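Local coordinates for enoyl-CoA hydratase/isomerase family protein (Bacillus anthracis, PDB 3KQF) that probably catalyses the reversible addition of water to 2-trans-enoyl-CoA thioesters, giving 3-hydroxyacyl-CoA, as enoyl-CoA hydratases of the crotonase family do, at residues G117-L122 against P146-T151; V105-N110 against D125-A130; V19-L24 against I58-G63; K65-G70 against G111-G116. All coordinates share one frame; numbering follows the deposited sequence. Where two conformers were deposited one is given.

Interaction 1: G117-L122 against P146-T151; sequences GTELSL and PGAGGT
E119 OE2 is gripped by two backbone N-H groups of the 146-151 segment. G150 N donates to the anti lone pair of E119 OE2 at 2.9 Å, with an N-H...O angle of 156°. A148 N is also 2.9 Å from E119 OE2, but comes from above the carboxylate plane, 39° out of it. The two donors hold OE2 from different directions and fix the turn of the carboxylate. The side chain leaves its helix with CG anti to the carbonyl carbon (chi1 -71°) and runs extended to the carboxylate carbon, which carries it across to the loop. One water donates to both E119 O and A148 O. Two carbons pack against the carboxylate oxygens: P146 CB is 3.2 Å from E119 OE2, and A148 CB is 3.2 Å from E119 OE1. L122 CD1 reaches G150 CA more loosely, at 4.4 Å. E119 also touches E139. By comparison with other enoyl-CoA hydratases, E119 and E139 are probably the two active-site glutamates. G149 sits at the N-cap of helix 150-158, and its N bonds E234 of the second subunit. Helix 116-123 thus meets the start of helix 150-158, with M95 of helix 81-99 packed against E119, L120 and A148.

Interaction 2: V105-N110 against D125-A130; sequences VIAAIN and DFRIAA
I106 and F126 lie side by side on one face of the sheet, and I106 CG1 is 3.7 Å from F126 CZ. F126 CG sits between the backbone N and the carbonyl carbon (chi1 61°), which stands the ring up beside I106. I128 follows on that face, its CD1 3.8 Å from I106 CG2. The other face carries A107, R127, I109 and A129, where A107 CB meets R127 CG at 3.9 Å. Parallel backbone bonds join the strands: A107 N to F126 O, I128 N to A107 O at 2.8 Å, I109 N to I128 O, and A130 N to I109 O. At the start of the pair, D125 OD2 takes V105 N at 2.8 Å, 33° out of the carboxylate plane. The return bond from D125 N to V105 O is weak. K216 makes a salt bridge with D125 OD2, while K164 and Y168 of the third subunit hold D125 OD1. R127 NH2 hydrogen-bonds C124 O and S121 O, and NH1 makes a salt bridge with E185. Helix 193-206 covers the F126 and I128 face through I200, I204 and L193. The strand directions differ by 13°, and the two strands are neighbours in the parallel core of the crotonase-fold sheet.

Interaction 3: V19-L24 against I58-G63; sequences VVKISL and ILTGAG
K21 and I58 meet through branches set by their first torsions. K21 CG is anti to the backbone N (chi1 -179°), and so is I58 CG2, which brings K21 CG to 4.1 Å from I58 CG2. The two strands are the parallel pair of a beta-alpha-beta unit, connected through helix 35-49, in the crotonase fold. Their axes differ by 23°. Five backbone bonds run between them: I58 N to V20 O, I22 N to I58 O at 2.7 Å, T60 N to I22 O, L24 N to T60 O, and A62 N to L24 O. The last is the most bent, at 141°, where the second strand has ended and the chain turns off. V19 CG1 packs on I58 CD1 at 3.8 Å, on the same side as K21. This side faces helix 193-206, where A197, I198 and A201 touch I58. The K21 ammonium group makes a salt bridge with E194 of the same helix. I22, L59 and L24 point to the other face, where I22 and L24 meet helix 35-49 at L41, I48 and L37. T60 turns its hydroxyl to A108 O in the next strand. T60 CG2 takes the place between the backbone N and the carbonyl carbon, and there it lies 3.4 Å from S23 OG.

Interaction 4: K65-G70 against G111-G116; sequences KAFCAG and GIALGG
A66 and I112 interlock on one face of the paired chains. In the modelled conformer, I112 CG1 presses on the methyl of A66, 3.5 Å from A66 CB. I112 CD1 reaches further, to lie 4.0 Å from A69 CB, and so touches both alanine methyls. On the other side F67 swings its ring against A113. F67 CG is anti to the backbone N (chi1 168°), and F67 CD2 stands 3.8 Å from A113 CB. The hollows are lined by glycines. With no side chain on G111, its CA comes within 4.0 Å of A66 CA. At the far end G70 CA settles 3.7 Å from G116 N and also touches L114 O. The chains run nearly parallel, their end-to-end directions 5° apart, yet the register slips by one at F67. This is a beta bulge. I112 O spans it by accepting from both F67 N, at 2.8 Å, and C68 N, the straighter bond at 169°. I112 N binds K65 O, and L114 N binds C68 O at 3.0 Å. C68 SG takes G70 N within its own segment. N110 and N31 both bond A66 O, and T118 bonds A113 O. The direct hydrogen bonds across the contact are all backbone to backbone, and they hold the 65-70 loop along strand 112-114. In crotonase-family enzymes two backbone N-H groups form the oxyanion hole for the thioester carbonyl. By family comparison one is probably that of G116, the other that of the residue just after G70, so the close approach of G70 to G116 is consistent with bringing the two together.

From the N terminus, interaction 3 closes first, joining strand 19-24 to strand 56-61 across helix 35-49. The chain then enters 65-70, and interaction 4 closes a longer loop, through helices 73-76 and 81-99, at 111-116. Interaction 2 opens at 105-110, inside that loop, and closes at 125-130, so it crosses interaction 4. It also crosses interaction 1, which opens at 117-122 and closes at 146-151. None of the four nests in another. Interactions 2 and 3 share one sheet, where I106 O bonds L59 N. F67 links interaction 4 to that sheet, and helix 116-123 packs between the sheet and the 146-151 loop.

Interaction 1: G117-L122 against P146-T151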
loop_
_atom_site.group_PDB
_atom_site.type_symbol
_atom_site.label_atom_id
_atom_site.label_comp_id
_atom_site.label_asym_id
_atom_site.label_seq_id
_atom_site.Cartn_x
_atom_site.Cartn_y
_atom_site.Cartn_z
ATOM N N GLY A 117 18.788 -1.622 -11.865
ATOM C CA GLY A 117 17.783 -1.435 -12.944
ATOM C C GLY A 117 16.360 -1.367 -12.406
ATOM O O GLY A 117 15.530 -0.558 -12.876
ATOM N N THR A 118 16.025 -2.242 -11.453
ATOM C CA THR A 118 14.724 -2.120 -10.809
ATOM C C THR A 118 14.684 -0.836 -9.949
ATOM O O THR A 118 13.663 -0.140 -9.913
ATOM C CB THR A 118 14.312 -3.394 -10.038
ATOM O OG1 THR A 118 13.885 -4.386 -10.986
ATOM C CG2 THR A 118 13.142 -3.129 -9.108
ATOM N N GLU A 119 15.795 -0.509 -9.283
ATOM C CA GLU A 119 15.852 0.708 -8.492
ATOM C C GLU A 119 15.609 1.952 -9.344
ATOM O O GLU A 119 14.897 2.881 -8.919
ATOM C CB GLU A 119 17.181 0.808 -7.745
ATOM C CG GLU A 119 17.277 -0.191 -6.644
ATOM C CD GLU A 119 18.579 -0.132 -5.897
ATOM O OE1 GLU A 119 19.670 -0.159 -6.542
ATOM O OE2 GLU A 119 18.522 -0.101 -4.649
ATOM N N LEU A 120 16.182 1.964 -10.540
ATOM C CA LEU A 120 16.013 3.078 -11.465
ATOM C C LEU A 120 14.539 3.215 -11.869
ATOM O O LEU A 120 13.992 4.337 -11.906
ATOM C CB LEU A 120 16.902 2.867 -12.710
ATOM C CG LEU A 120 16.871 3.959 -13.773
ATOM C CD1 LEU A 120 17.259 5.295 -13.125
ATOM C CD2 LEU A 120 17.782 3.611 -14.947
ATOM N N SER A 121 13.875 2.087 -12.125
ATOM C CA SER A 121 12.451 2.123 -12.506
ATOM C C SER A 121 11.574 2.588 -11.332
ATOM O O SER A 121 10.569 3.221 -11.548
ATOM C CB SER A 121 11.962 0.767 -13.037
ATOM O OG SER A 121 11.657 -0.115 -11.988
ATOM N N LEU A 122 11.989 2.297 -10.094
ATOM C CA LEU A 122 11.251 2.734 -8.895
ATOM C C LEU A 122 11.391 4.236 -8.656
ATOM O O LEU A 122 10.523 4.828 -8.039
ATOM C CB LEU A 122 11.716 1.977 -7.650
ATOM C CG LEU A 122 11.283 0.492 -7.612
ATOM C CD1 LEU A 122 12.089 -0.308 -6.592
ATOM C CD2 LEU A 122 9.773 0.349 -7.353
ATOM N N PRO A 146 19.978 -3.848 -1.729
ATOM C CA PRO A 146 19.728 -2.721 -2.635
ATOM C C PRO A 146 20.228 -1.454 -1.929
ATOM O O PRO A 146 19.812 -1.172 -0.809
ATOM C CB PRO A 146 18.208 -2.727 -2.809
ATOM C CG PRO A 146 17.781 -4.160 -2.503
ATOM C CD PRO A 146 18.756 -4.621 -1.436
ATOM N N GLY A 147 21.151 -0.729 -2.555
ATOM C CA GLY A 147 21.731 0.454 -1.931
ATOM C C GLY A 147 21.352 1.770 -2.555
ATOM O O GLY A 147 21.860 2.835 -2.137
ATOM N N ALA A 148 20.468 1.705 -3.551
ATOM C CA ALA A 148 19.985 2.883 -4.248
ATOM C C ALA A 148 18.466 3.012 -4.138
ATOM O O ALA A 148 17.793 3.315 -5.117
ATOM C CB ALA A 148 20.418 2.839 -5.719
ATOM N N GLY A 149 17.935 2.732 -2.946
ATOM C CA GLY A 149 16.528 2.903 -2.660
ATOM C C GLY A 149 15.603 1.719 -2.798
ATOM O O GLY A 149 14.440 1.811 -2.409
ATOM N N GLY A 150 16.086 0.597 -3.329
ATOM C CA GLY A 150 15.231 -0.572 -3.460
ATOM C C GLY A 150 14.553 -1.033 -2.176
ATOM O O GLY A 150 13.412 -1.482 -2.208
ATOM N N THR A 151 15.246 -0.953 -1.032
ATOM C CA THR A 151 14.639 -1.394 0.230
ATOM C C THR A 151 13.557 -0.429 0.738
ATOM O O THR A 151 12.788 -0.772 1.636
ATOM C CB THR A 151 15.694 -1.543 1.383
ATOM O OG1 THR A 151 16.169 -0.255 1.766
ATOM C CG2 THR A 151 16.860 -2.435 0.973
HETATM O O HOH W 1 15.095 3.120 -6.068
HETATM O O HOH W 2 21.355 -1.614 -5.592
#

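Interaction 2: V105-N110 against D125-A130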
loop_
_atom_site.group_PDB
_atom_site.type_symbol
_atom_site.label_atom_id
_atom_site.label_comp_id
_atom_site.label_asym_id
_atom_site.label_seq_id
_atom_site.Cartn_x
_atom_site.Cartn_y
_atom_site.Cartn_z
ATOM N N VAL A 105 8.174 11.313 -14.721
ATOM C CA VAL A 105 9.156 10.482 -15.391
ATOM C C VAL A 105 8.556 9.100 -15.543
ATOM O O VAL A 105 8.089 8.502 -14.556
ATOM C CB VAL A 105 10.518 10.408 -14.582
ATOM C CG1 VAL A 105 11.517 9.501 -15.284
ATOM C CG2 VAL A 105 11.096 11.817 -14.314
ATOM N N ILE A 106 8.492 8.629 -16.781
ATOM C CA ILE A 106 7.922 7.325 -17.115
ATOM C C ILE A 106 9.032 6.383 -17.491
ATOM O O ILE A 106 9.862 6.712 -18.331
ATOM C CB ILE A 106 6.948 7.448 -18.328
ATOM C CG1 ILE A 106 5.864 8.510 -18.043
ATOM C CG2 ILE A 106 6.327 6.118 -18.644
ATOM C CD1 ILE A 106 4.897 8.778 -19.243
ATOM N N ALA A 107 9.081 5.229 -16.832
ATOM C CA ALA A 107 10.036 4.201 -17.162
ATOM C C ALA A 107 9.430 3.302 -18.242
ATOM O O ALA A 107 8.293 2.824 -18.102
ATOM C CB ALA A 107 10.391 3.356 -15.911
ATOM N N ALA A 108 10.151 3.119 -19.347
ATOM C CA ALA A 108 9.725 2.221 -20.419
ATOM C C ALA A 108 10.728 1.072 -20.368
ATOM O O ALA A 108 11.849 1.167 -20.908
ATOM C CB ALA A 108 9.731 2.930 -21.793
ATOM N N ILE A 109 10.318 -0.005 -19.695
ATOM C CA ILE A 109 11.175 -1.153 -19.412
ATOM C C ILE A 109 11.131 -2.137 -20.577
ATOM O O ILE A 109 10.213 -2.937 -20.705
ATOM C CB ILE A 109 10.774 -1.808 -18.062
ATOM C CG1 ILE A 109 10.625 -0.719 -16.983
ATOM C CG2 ILE A 109 11.824 -2.856 -17.632
ATOM C CD1 ILE A 109 10.124 -1.209 -15.616
ATOM N N ASN A 110 12.146 -2.019 -21.429
ATOM C CA ASN A 110 12.274 -2.767 -22.671
ATOM C C ASN A 110 12.920 -4.142 -22.543
ATOM O O ASN A 110 13.004 -4.876 -23.521
ATOM C CB ASN A 110 13.102 -1.935 -23.665
ATOM C CG ASN A 110 14.496 -1.584 -23.125
ATOM O OD1 ASN A 110 14.633 -0.831 -22.155
ATOM N ND2 ASN A 110 15.536 -2.101 -23.785
ATOM N N ASP A 125 8.161 8.026 -11.720
ATOM C CA ASP A 125 6.773 8.183 -11.250
ATOM C C ASP A 125 5.910 6.945 -11.505
ATOM O O ASP A 125 5.134 6.554 -10.646
ATOM C CB ASP A 125 6.130 9.414 -11.879
ATOM C CG ASP A 125 6.776 10.699 -11.414
ATOM O OD1 ASP A 125 6.297 11.249 -10.401
ATOM O OD2 ASP A 125 7.810 11.104 -11.975
ATOM N N PHE A 126 5.953 6.404 -12.725
ATOM C CA PHE A 126 5.284 5.127 -13.031
ATOM C C PHE A 126 6.018 4.403 -14.149
ATOM O O PHE A 126 6.922 4.971 -14.793
ATOM C CB PHE A 126 3.757 5.231 -13.232
ATOM C CG PHE A 126 3.348 6.098 -14.365
ATOM C CD1 PHE A 126 3.152 5.562 -15.635
ATOM C CD2 PHE A 126 3.138 7.449 -14.159
ATOM C CE1 PHE A 126 2.770 6.365 -16.682
ATOM C CE2 PHE A 126 2.737 8.266 -15.205
ATOM C CZ PHE A 126 2.553 7.724 -16.470
ATOM N N ARG A 127 5.627 3.144 -14.352
ATOM C CA ARG A 127 6.328 2.216 -15.202
ATOM C C ARG A 127 5.468 1.481 -16.229
ATOM O O ARG A 127 4.360 1.029 -15.935
ATOM C CB ARG A 127 6.941 1.168 -14.251
ATOM C CG ARG A 127 8.038 1.702 -13.329
ATOM C CD ARG A 127 8.041 1.062 -11.918
ATOM N NE ARG A 127 6.881 1.537 -11.159
ATOM C CZ ARG A 127 6.798 2.738 -10.560
ATOM N NH1 ARG A 127 5.684 3.092 -9.936
ATOM N NH2 ARG A 127 7.812 3.585 -10.597
ATOM N N ILE A 128 5.992 1.397 -17.445
ATOM C CA ILE A 128 5.374 0.623 -18.535
ATOM C C ILE A 128 6.428 -0.433 -18.870
ATOM O O ILE A 128 7.588 -0.083 -19.118
ATOM C CB ILE A 128 5.128 1.435 -19.791
ATOM C CG1 ILE A 128 4.312 2.699 -19.510
ATOM C CG2 ILE A 128 4.417 0.548 -20.876
ATOM C CD1 ILE A 128 4.249 3.624 -20.703
ATOM N N ALA A 129 6.049 -1.700 -18.883
ATOM C CA ALA A 129 6.974 -2.795 -19.203
ATOM C C ALA A 129 6.617 -3.586 -20.454
ATOM O O ALA A 129 5.460 -3.825 -20.731
ATOM C CB ALA A 129 7.035 -3.766 -18.061
ATOM N N ALA A 130 7.651 -4.048 -21.151
ATOM C CA ALA A 130 7.485 -4.933 -22.278
ATOM C C ALA A 130 7.026 -6.264 -21.698
ATOM O O ALA A 130 7.447 -6.627 -20.589
ATOM C CB ALA A 130 8.814 -5.130 -23.017
#

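Interaction 3: V19-L24 against I58-G63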
loop_
_atom_site.group_PDB
_atom_site.type_symbol
_atom_site.label_atom_id
_atom_site.label_comp_id
_atom_site.label_asym_id
_atom_site.label_seq_id
_atom_site.Cartn_x
_atom_site.Cartn_y
_atom_site.Cartn_z
ATOM N N VAL A 19 8.261 16.524 -24.708
ATOM C CA VAL A 19 8.688 15.219 -24.167
ATOM C C VAL A 19 10.133 14.910 -24.526
ATOM O O VAL A 19 10.529 15.057 -25.686
ATOM C CB VAL A 19 7.799 14.074 -24.709
ATOM C CG1 VAL A 19 8.260 12.709 -24.177
ATOM C CG2 VAL A 19 6.338 14.332 -24.332
ATOM N N VAL A 20 10.922 14.501 -23.524
ATOM C CA VAL A 20 12.309 14.114 -23.737
ATOM C C VAL A 20 12.437 12.638 -23.385
ATOM O O VAL A 20 11.872 12.198 -22.381
ATOM C CB VAL A 20 13.317 14.967 -22.902
ATOM C CG1 VAL A 20 13.085 14.819 -21.442
ATOM C CG2 VAL A 20 14.772 14.604 -23.284
ATOM N N LYS A 21 13.138 11.880 -24.218
ATOM C CA LYS A 21 13.343 10.438 -24.001
ATOM C C LYS A 21 14.820 10.209 -23.811
ATOM O O LYS A 21 15.620 10.525 -24.706
ATOM C CB LYS A 21 12.839 9.618 -25.202
ATOM C CG LYS A 21 13.001 8.114 -25.034
ATOM C CD LYS A 21 12.564 7.301 -26.248
ATOM C CE LYS A 21 13.506 7.479 -27.420
ATOM N NZ LYS A 21 13.257 6.476 -28.479
ATOM N N ILE A 22 15.188 9.710 -22.636
ATOM C CA ILE A 22 16.565 9.408 -22.308
ATOM C C ILE A 22 16.746 7.894 -22.421
ATOM O O ILE A 22 15.988 7.145 -21.815
ATOM C CB ILE A 22 16.904 9.821 -20.868
ATOM C CG1 ILE A 22 16.600 11.310 -20.646
ATOM C CG2 ILE A 22 18.361 9.517 -20.577
ATOM C CD1 ILE A 22 16.790 11.771 -19.219
ATOM N N SER A 23 17.714 7.449 -23.216
ATOM C CA SER A 23 17.947 6.020 -23.398
ATOM C C SER A 23 19.335 5.596 -22.918
ATOM O O SER A 23 20.351 6.129 -23.401
ATOM C CB SER A 23 17.814 5.642 -24.877
ATOM O OG SER A 23 16.580 6.033 -25.434
ATOM N N LEU A 24 19.402 4.655 -21.975
ATOM C CA LEU A 24 20.704 4.118 -21.566
ATOM C C LEU A 24 21.249 3.472 -22.842
ATOM O O LEU A 24 20.534 2.726 -23.508
ATOM C CB LEU A 24 20.590 3.112 -20.423
ATOM C CG LEU A 24 19.904 3.589 -19.145
ATOM C CD1 LEU A 24 19.931 2.499 -18.091
ATOM C CD2 LEU A 24 20.537 4.865 -18.587
ATOM N N ILE A 58 10.778 10.432 -20.520
ATOM C CA ILE A 58 10.708 8.969 -20.656
ATOM C C ILE A 58 12.130 8.417 -20.468
ATOM O O ILE A 58 13.078 8.929 -21.067
ATOM C CB ILE A 58 10.163 8.541 -22.036
ATOM C CG1 ILE A 58 8.734 9.018 -22.207
ATOM C CG2 ILE A 58 10.222 7.003 -22.174
ATOM C CD1 ILE A 58 8.216 8.943 -23.668
ATOM N N LEU A 59 12.266 7.389 -19.637
ATOM C CA LEU A 59 13.554 6.768 -19.380
ATOM C C LEU A 59 13.473 5.330 -19.881
ATOM O O LEU A 59 12.580 4.584 -19.483
ATOM C CB LEU A 59 13.875 6.821 -17.883
ATOM C CG LEU A 59 15.258 6.348 -17.435
ATOM C CD1 LEU A 59 16.361 7.091 -18.187
ATOM C CD2 LEU A 59 15.417 6.521 -15.907
ATOM N N THR A 60 14.406 4.941 -20.743
ATOM C CA THR A 60 14.405 3.590 -21.321
ATOM C C THR A 60 15.826 3.109 -21.618
ATOM O O THR A 60 16.800 3.821 -21.358
ATOM C CB THR A 60 13.522 3.567 -22.611
ATOM O OG1 THR A 60 13.185 2.223 -22.973
ATOM C CG2 THR A 60 14.221 4.272 -23.798
ATOM N N GLY A 61 15.933 1.867 -22.086
ATOM C CA GLY A 61 17.198 1.284 -22.488
ATOM C C GLY A 61 17.251 1.023 -23.986
ATOM O O GLY A 61 16.214 0.845 -24.653
ATOM N N ALA A 62 18.463 1.020 -24.536
ATOM C CA ALA A 62 18.653 0.732 -25.950
ATOM C C ALA A 62 18.536 -0.767 -26.160
ATOM O O ALA A 62 18.875 -1.543 -25.273
ATOM C CB ALA A 62 20.024 1.217 -26.416
ATOM N N GLY A 63 18.043 -1.165 -27.326
ATOM C CA GLY A 63 17.930 -2.576 -27.679
ATOM C C GLY A 63 16.655 -3.232 -27.203
ATOM O O GLY A 63 15.738 -2.559 -26.727
#

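Interaction 4: K65-G70 against G111-G116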
loop_
_atom_site.group_PDB
_atom_site.type_symbol
_atom_site.label_atom_id
_atom_site.label_comp_id
_atom_site.label_asym_id
_atom_site.label_seq_id
_atom_site.Cartn_x
_atom_site.Cartn_y
_atom_site.Cartn_z
ATOM N N LYS A 65 16.882 -6.336 -25.277
ATOM C CA LYS A 65 17.217 -7.324 -24.249
ATOM C C LYS A 65 17.320 -6.763 -22.833
ATOM O O LYS A 65 16.993 -7.458 -21.873
ATOM C CB LYS A 65 18.516 -8.080 -24.593
ATOM C CG LYS A 65 18.366 -9.029 -25.803
ATOM C CD LYS A 65 19.558 -9.979 -25.960
ATOM C CE LYS A 65 19.288 -11.021 -27.050
ATOM N NZ LYS A 65 20.425 -11.964 -27.283
ATOM N N ALA A 66 17.755 -5.518 -22.692
ATOM C CA ALA A 66 17.936 -4.970 -21.363
ATOM C C ALA A 66 17.550 -3.511 -21.201
ATOM O O ALA A 66 17.896 -2.658 -22.019
ATOM C CB ALA A 66 19.401 -5.168 -20.923
ATOM N N PHE A 67 16.780 -3.246 -20.147
ATOM C CA PHE A 67 16.477 -1.881 -19.731
ATOM C C PHE A 67 17.734 -1.415 -18.987
ATOM O O PHE A 67 18.339 -0.385 -19.308
ATOM C CB PHE A 67 15.247 -1.876 -18.803
ATOM C CG PHE A 67 15.006 -0.585 -18.077
ATOM C CD1 PHE A 67 14.450 0.510 -18.724
ATOM C CD2 PHE A 67 15.287 -0.478 -16.718
ATOM C CE1 PHE A 67 14.203 1.693 -18.043
ATOM C CE2 PHE A 67 15.022 0.720 -16.030
ATOM C CZ PHE A 67 14.488 1.792 -16.699
ATOM N N CYS A 68 18.121 -2.193 -17.989
ATOM C CA CYS A 68 19.291 -1.887 -17.161
ATOM C C CYS A 68 19.630 -3.087 -16.273
ATOM O O CYS A 68 18.850 -3.471 -15.396
ATOM C CB CYS A 68 19.037 -0.642 -16.318
ATOM S SG CYS A 68 20.441 -0.294 -15.198
ATOM N N ALA A 69 20.803 -3.676 -16.495
ATOM C CA ALA A 69 21.229 -4.856 -15.742
ATOM C C ALA A 69 21.717 -4.517 -14.346
ATOM O O ALA A 69 22.111 -5.412 -13.603
ATOM C CB ALA A 69 22.323 -5.606 -16.501
ATOM N N GLY A 70 21.678 -3.233 -13.986
ATOM C CA GLY A 70 22.114 -2.777 -12.654
ATOM C C GLY A 70 23.519 -2.213 -12.650
ATOM O O GLY A 70 24.014 -1.754 -13.674
ATOM N N GLY A 111 13.397 -4.487 -21.353
ATOM C CA GLY A 111 14.056 -5.774 -21.151
ATOM C C GLY A 111 14.373 -5.970 -19.689
ATOM O O GLY A 111 13.691 -5.418 -18.833
ATOM N N ILE A 112 15.413 -6.757 -19.399
ATOM C CA ILE A 112 15.784 -7.023 -18.007
ATOM C C ILE A 112 16.035 -5.728 -17.241
ATOM O O ILE A 112 16.599 -4.770 -17.762
ATOM C CB ILE A 112 17.007 -7.985 -17.835
ATOM C CG1 ILE A 112 18.270 -7.449 -18.518
ATOM C CG2 ILE A 112 16.666 -9.400 -18.349
ATOM C CD1 ILE A 112 19.547 -8.121 -18.026
ATOM N N ALA A 113 15.586 -5.717 -15.994
ATOM C CA ALA A 113 15.738 -4.575 -15.098
ATOM C C ALA A 113 16.066 -5.196 -13.766
ATOM O O ALA A 113 15.168 -5.547 -12.991
ATOM C CB ALA A 113 14.434 -3.774 -15.013
ATOM N N LEU A 114 17.351 -5.302 -13.479
ATOM C CA LEU A 114 17.787 -6.024 -12.296
ATOM C C LEU A 114 18.627 -5.208 -11.400
ATOM O O LEU A 114 19.477 -4.458 -11.871
ATOM C CB LEU A 114 18.602 -7.228 -12.724
ATOM C CG LEU A 114 17.933 -8.191 -13.685
ATOM C CD1 LEU A 114 18.971 -9.204 -14.152
ATOM C CD2 LEU A 114 16.723 -8.869 -13.044
ATOM N N GLY A 115 18.358 -5.333 -10.103
ATOM C CA GLY A 115 19.120 -4.630 -9.073
ATOM C C GLY A 115 18.944 -3.135 -9.272
ATOM O O GLY A 115 17.807 -2.625 -9.242
ATOM N N GLY A 116 20.056 -2.453 -9.540
ATOM C CA GLY A 116 20.042 -1.018 -9.853
ATOM C C GLY A 116 19.047 -0.676 -10.961
ATOM O O GLY A 116 18.557 0.438 -11.010
#